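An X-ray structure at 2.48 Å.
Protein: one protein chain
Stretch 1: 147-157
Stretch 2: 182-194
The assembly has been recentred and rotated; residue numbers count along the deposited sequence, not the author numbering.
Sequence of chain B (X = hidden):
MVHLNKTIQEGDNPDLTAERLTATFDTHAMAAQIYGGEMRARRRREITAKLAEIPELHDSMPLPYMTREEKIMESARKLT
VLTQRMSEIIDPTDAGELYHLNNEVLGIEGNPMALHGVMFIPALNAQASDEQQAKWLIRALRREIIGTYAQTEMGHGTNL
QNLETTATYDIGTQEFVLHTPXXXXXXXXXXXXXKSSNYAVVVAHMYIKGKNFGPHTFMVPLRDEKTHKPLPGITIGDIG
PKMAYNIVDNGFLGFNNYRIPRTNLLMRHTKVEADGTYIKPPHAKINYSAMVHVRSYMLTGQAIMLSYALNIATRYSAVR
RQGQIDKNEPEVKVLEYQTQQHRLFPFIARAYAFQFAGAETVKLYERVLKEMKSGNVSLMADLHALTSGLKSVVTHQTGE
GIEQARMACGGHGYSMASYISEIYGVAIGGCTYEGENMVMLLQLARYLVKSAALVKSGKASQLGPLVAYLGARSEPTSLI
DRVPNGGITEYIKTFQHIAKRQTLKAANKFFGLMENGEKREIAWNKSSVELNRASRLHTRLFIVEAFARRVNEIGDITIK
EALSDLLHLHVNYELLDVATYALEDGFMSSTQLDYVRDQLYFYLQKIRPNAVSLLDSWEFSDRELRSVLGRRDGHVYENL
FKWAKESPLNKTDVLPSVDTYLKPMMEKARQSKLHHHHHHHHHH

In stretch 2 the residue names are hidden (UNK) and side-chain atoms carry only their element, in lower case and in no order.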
# COMPACT_ATOMS: atom_id res chain seq x y z
N GLY B 147 -16.82 11.12 24.38
CA GLY B 147 -16.52 9.78 24.82
C GLY B 147 -15.93 8.96 23.70
O GLY B 147 -15.99 9.31 22.52
N THR B 148 -15.32 7.84 24.10
CA THR B 148 -14.80 6.84 23.19
C THR B 148 -15.02 5.48 23.85
O THR B 148 -15.60 5.38 24.93
CB THR B 148 -13.33 7.14 22.85
OG1 THR B 148 -12.82 6.17 21.92
CG2 THR B 148 -12.47 7.13 24.11
N TYR B 149 -14.54 4.44 23.19
CA TYR B 149 -14.68 3.07 23.67
C TYR B 149 -13.27 2.50 23.81
O TYR B 149 -12.50 2.52 22.85
CB TYR B 149 -15.53 2.26 22.68
CG TYR B 149 -15.91 0.88 23.15
CD1 TYR B 149 -17.03 0.69 23.92
CD2 TYR B 149 -15.16 -0.23 22.80
CE1 TYR B 149 -17.41 -0.56 24.35
CE2 TYR B 149 -15.53 -1.50 23.24
CZ TYR B 149 -16.66 -1.65 24.01
OH TYR B 149 -17.05 -2.88 24.46
N ALA B 150 -12.92 2.05 25.00
CA ALA B 150 -11.53 1.73 25.32
C ALA B 150 -11.44 0.25 25.64
O ALA B 150 -11.75 -0.17 26.76
CB ALA B 150 -11.01 2.59 26.48
N GLN B 151 -11.03 -0.54 24.65
CA GLN B 151 -10.92 -1.99 24.83
C GLN B 151 -9.50 -2.49 24.65
O GLN B 151 -8.94 -3.12 25.55
CB GLN B 151 -11.89 -2.70 23.88
CG GLN B 151 -11.83 -4.20 23.95
CD GLN B 151 -12.83 -4.83 23.01
OE1 GLN B 151 -12.47 -5.63 22.14
NE2 GLN B 151 -14.11 -4.47 23.18
N THR B 152 -8.89 -2.22 23.50
CA THR B 152 -7.64 -2.87 23.18
C THR B 152 -6.52 -2.35 24.07
O THR B 152 -6.48 -1.19 24.47
CB THR B 152 -7.29 -2.65 21.72
OG1 THR B 152 -7.04 -1.26 21.51
CG2 THR B 152 -8.44 -3.10 20.81
N GLU B 153 -5.58 -3.24 24.36
CA GLU B 153 -4.48 -2.96 25.24
C GLU B 153 -3.17 -3.09 24.49
O GLU B 153 -3.11 -3.72 23.43
CB GLU B 153 -4.52 -3.89 26.44
CG GLU B 153 -5.65 -3.58 27.36
CD GLU B 153 -5.87 -4.64 28.40
OE1 GLU B 153 -5.03 -5.58 28.46
OE2 GLU B 153 -6.86 -4.54 29.16
N MET B 154 -2.14 -2.43 25.03
CA MET B 154 -0.80 -2.47 24.47
C MET B 154 -0.36 -3.88 24.11
O MET B 154 0.09 -4.13 22.99
CB MET B 154 0.16 -1.82 25.48
CG MET B 154 1.64 -2.16 25.33
SD MET B 154 2.63 -0.82 24.69
CE MET B 154 2.85 0.17 26.12
N GLY B 155 -0.55 -4.84 25.01
CA GLY B 155 -0.14 -6.20 24.80
C GLY B 155 -1.21 -7.14 24.31
O GLY B 155 -0.94 -8.33 24.17
N HIS B 156 -2.42 -6.64 24.08
CA HIS B 156 -3.50 -7.50 23.63
C HIS B 156 -4.55 -6.76 22.81
O HIS B 156 -5.22 -5.86 23.31
CB HIS B 156 -4.18 -8.18 24.82
CG HIS B 156 -3.22 -8.78 25.80
ND1 HIS B 156 -2.73 -10.07 25.68
CD2 HIS B 156 -2.66 -8.28 26.93
CE1 HIS B 156 -1.92 -10.33 26.68
NE2 HIS B 156 -1.86 -9.26 27.46
N GLY B 157 -4.69 -7.16 21.55
CA GLY B 157 -5.67 -6.54 20.68
C GLY B 157 -6.89 -7.41 20.48
O GLY B 157 -8.03 -6.94 20.60
N UNK B 182 0.30 -3.66 34.53
CA UNK B 182 1.57 -3.62 33.81
C UNK B 182 1.45 -2.69 32.63
O UNK B 182 0.36 -2.27 32.24
c UNK B 182 2.01 -4.95 33.21
n UNK B 182 2.32 -9.16 31.84
c UNK B 182 2.42 -6.03 34.12
c UNK B 182 2.91 -7.20 33.27
c UNK B 182 1.78 -8.00 32.63
N UNK B 183 2.62 -2.39 32.06
CA UNK B 183 2.70 -1.57 30.85
C UNK B 183 1.84 -2.16 29.75
O UNK B 183 1.07 -1.45 29.10
c UNK B 183 4.17 -1.42 30.41
c UNK B 183 4.83 -2.77 30.11
c UNK B 183 4.28 -0.48 29.21
c UNK B 183 5.69 0.07 29.00
N UNK B 184 1.91 -3.49 29.55
CA UNK B 184 1.17 -4.14 28.48
C UNK B 184 -0.34 -4.10 28.69
O UNK B 184 -1.09 -4.46 27.76
o UNK B 184 1.44 -6.32 29.56
c UNK B 184 1.60 -5.62 28.32
c UNK B 184 3.04 -5.73 27.86
N UNK B 185 -0.80 -3.69 29.88
CA UNK B 185 -2.21 -3.58 30.23
C UNK B 185 -2.78 -2.21 29.92
O UNK B 185 -4.00 -2.02 30.04
c UNK B 185 -2.43 -3.89 31.71
N UNK B 186 -1.95 -1.24 29.58
CA UNK B 186 -2.46 0.05 29.14
C UNK B 186 -3.51 -0.17 28.07
O UNK B 186 -3.33 -1.01 27.19
c UNK B 186 -1.33 0.90 28.56
c UNK B 186 -0.30 1.54 29.48
c UNK B 186 0.93 1.97 28.69
c UNK B 186 -0.89 2.72 30.30
N UNK B 187 -4.63 0.55 28.17
CA UNK B 187 -5.44 0.72 26.98
C UNK B 187 -4.59 1.45 25.95
O UNK B 187 -3.83 2.35 26.30
c UNK B 187 -7.77 -0.67 27.91
c UNK B 187 -8.89 -1.40 28.63
c UNK B 187 -7.66 0.78 28.29
c UNK B 187 -6.73 1.49 27.30
n UNK B 187 -8.94 -2.83 28.18
N UNK B 188 -4.67 1.01 24.69
CA UNK B 188 -3.77 1.49 23.63
C UNK B 188 -4.48 1.29 22.31
O UNK B 188 -4.97 0.19 22.06
c UNK B 188 1.71 3.40 22.54
n UNK B 188 -0.00 2.18 21.19
c UNK B 188 0.57 2.64 22.35
c UNK B 188 1.30 3.29 24.91
c UNK B 188 -1.31 1.43 22.87
c UNK B 188 -2.43 0.74 23.65
c UNK B 188 -1.13 1.45 21.51
c UNK B 188 0.17 2.51 24.73
c UNK B 188 -0.22 2.18 23.43
c UNK B 188 2.06 3.73 23.82
N UNK B 189 -4.64 2.39 21.52
CA UNK B 189 -5.30 2.54 20.21
C UNK B 189 -6.74 3.09 20.19
O UNK B 189 -7.17 3.48 19.10
c UNK B 189 -4.07 2.81 16.81
c UNK B 189 -4.00 1.01 18.71
c UNK B 189 -5.30 1.21 19.42
c UNK B 189 -1.49 1.81 16.23
n UNK B 189 -1.96 0.28 18.17
c UNK B 189 -2.25 1.29 17.27
c UNK B 189 -3.01 0.13 19.03
c UNK B 189 -2.04 2.82 15.49
c UNK B 189 -3.53 1.77 17.58
c UNK B 189 -3.32 3.32 15.77
N UNK B 190 -7.51 3.15 21.29
CA UNK B 190 -8.86 3.75 21.20
C UNK B 190 -8.82 5.15 20.62
O UNK B 190 -8.06 6.01 21.07
c UNK B 190 -7.32 2.55 22.63
c UNK B 190 -9.35 3.76 22.65
c UNK B 190 -8.67 2.59 23.26
N UNK B 191 -9.64 5.37 19.59
CA UNK B 191 -9.62 6.65 18.90
C UNK B 191 -10.17 7.75 19.78
O UNK B 191 -11.03 7.52 20.64
N UNK B 192 -9.58 8.94 19.64
CA UNK B 192 -9.99 10.16 20.35
C UNK B 192 -9.86 10.03 21.87
O UNK B 192 -10.44 10.84 22.60
n UNK B 192 -10.64 11.62 17.94
o UNK B 192 -12.40 10.22 17.83
c UNK B 192 -11.53 10.79 18.48
c UNK B 192 -11.41 10.56 19.96
N UNK B 193 -9.14 9.00 22.33
CA UNK B 193 -8.93 8.75 23.75
C UNK B 193 -7.79 9.58 24.32
O UNK B 193 -7.78 9.87 25.53
c UNK B 193 -9.34 7.20 26.42
c UNK B 193 -7.88 5.37 25.51
c UNK B 193 -8.24 6.86 25.42
c UNK B 193 -8.64 7.27 23.99
N UNK B 194 -6.82 9.96 23.49
CA UNK B 194 -5.59 10.51 24.03
C UNK B 194 -5.75 11.92 24.56
O UNK B 194 -5.17 12.28 25.59

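Position 182 carries four carbons in a row ending in a nitrogen, and none of them reaches stretch 1; the unbranched chain with its terminal nitrogen is Lys-182. At 183 there are four carbons, forked at the first, with one arm two carbons long, and one of them lies 3.5 Å from Met-154 CE. That is Ile-183, and the carbon is CG1.

Position 184 has one carbon bearing an oxygen and a carbon, and its backbone O accepts from Gly-155 N at 2.8 Å; the pattern is that of Thr-184. Toward stretch 1 its backbone does the bonding, while its hydroxyl bonds elsewhere in the structure. The absence of a side chain at Gly-155 matters here, since an ideal CB on it would sit 2.7 Å from Thr-184 CB, a clash. A single carbon at 185, pointing away from stretch 1, gives Ala-185, the last residue of a short 3-10 segment that began at 183.

At 186 four carbons fork at the second, one of them 3.7 Å from Met-154 CE, while the backbone O accepts from Met-154 N at 2.8 Å. This makes Leu-186, and the touching carbon is CD1. Position 187 again shows four carbons in a row ending in nitrogen. The chain starts away from stretch 1, but its end comes nearer, and the nitrogen meets a backbone oxygen and a carboxylate: this is Lys-187. Its NZ donates to Gln-151 O at 2.6 Å and forms a salt bridge with Glu-153 OE2 at 2.9 Å, so one buried charge ties down both a carbonyl and an acid.

One carbon followed by fused five- and six-membered rings, with eight carbons and one nitrogen, stands at 188, and Met-154 SD sits over a face of the six-membered ring, 4.3 Å from its centroid; this is Trp-188. Position 189 repeats the fused rings, but although its CB points toward stretch 1, 3.7 Å from Thr-152 OG1, the end of the side chain leads away; it is Trp-189.

Three carbons at 190 close a ring onto the backbone nitrogen, one of them 4.0 Å from Ala-150 CB, so this is Pro-190 and that carbon is CG. Position 191 has no side-chain atoms, and its O accepts from Thr-148 OG1 at 2.6 Å: Gly-191. At 192 two carbons, the second carrying one oxygen and one nitrogen, give Asn-192; the amide bonds elsewhere in the structure. At 193 four carbons forked at the second, with CB 3.8 Å from Thr-148 CG2, give Leu-193. Position 194, bare again and out of reach, is Gly-194.

The contact works by threading short polar links between small hydrophobic clusters. Glu-153 and Lys-187 make a single backbone bridge, framed by Trp-188 N donating to Thr-152 O at 2.9 Å and by the Met-154 to Leu-186 bond. Thr-152 OG1 adds a bond to Trp-188 O at 2.6 Å. Met-154 then gathers Ile-183, Leu-186 and Trp-188, while Ala-150 meets Pro-190 and Leu-193. The rule to read is a division of roles: backbone bonds from Trp-188, Met-154 and Gly-155 hold the register, side-chain donors on Thr-148, Thr-152 and Lys-187 reach backbone carbonyls, and the long Met-154 side chain packs against its apolar neighbours.

Stretch 2 182-194: KITALKWWPGNLG
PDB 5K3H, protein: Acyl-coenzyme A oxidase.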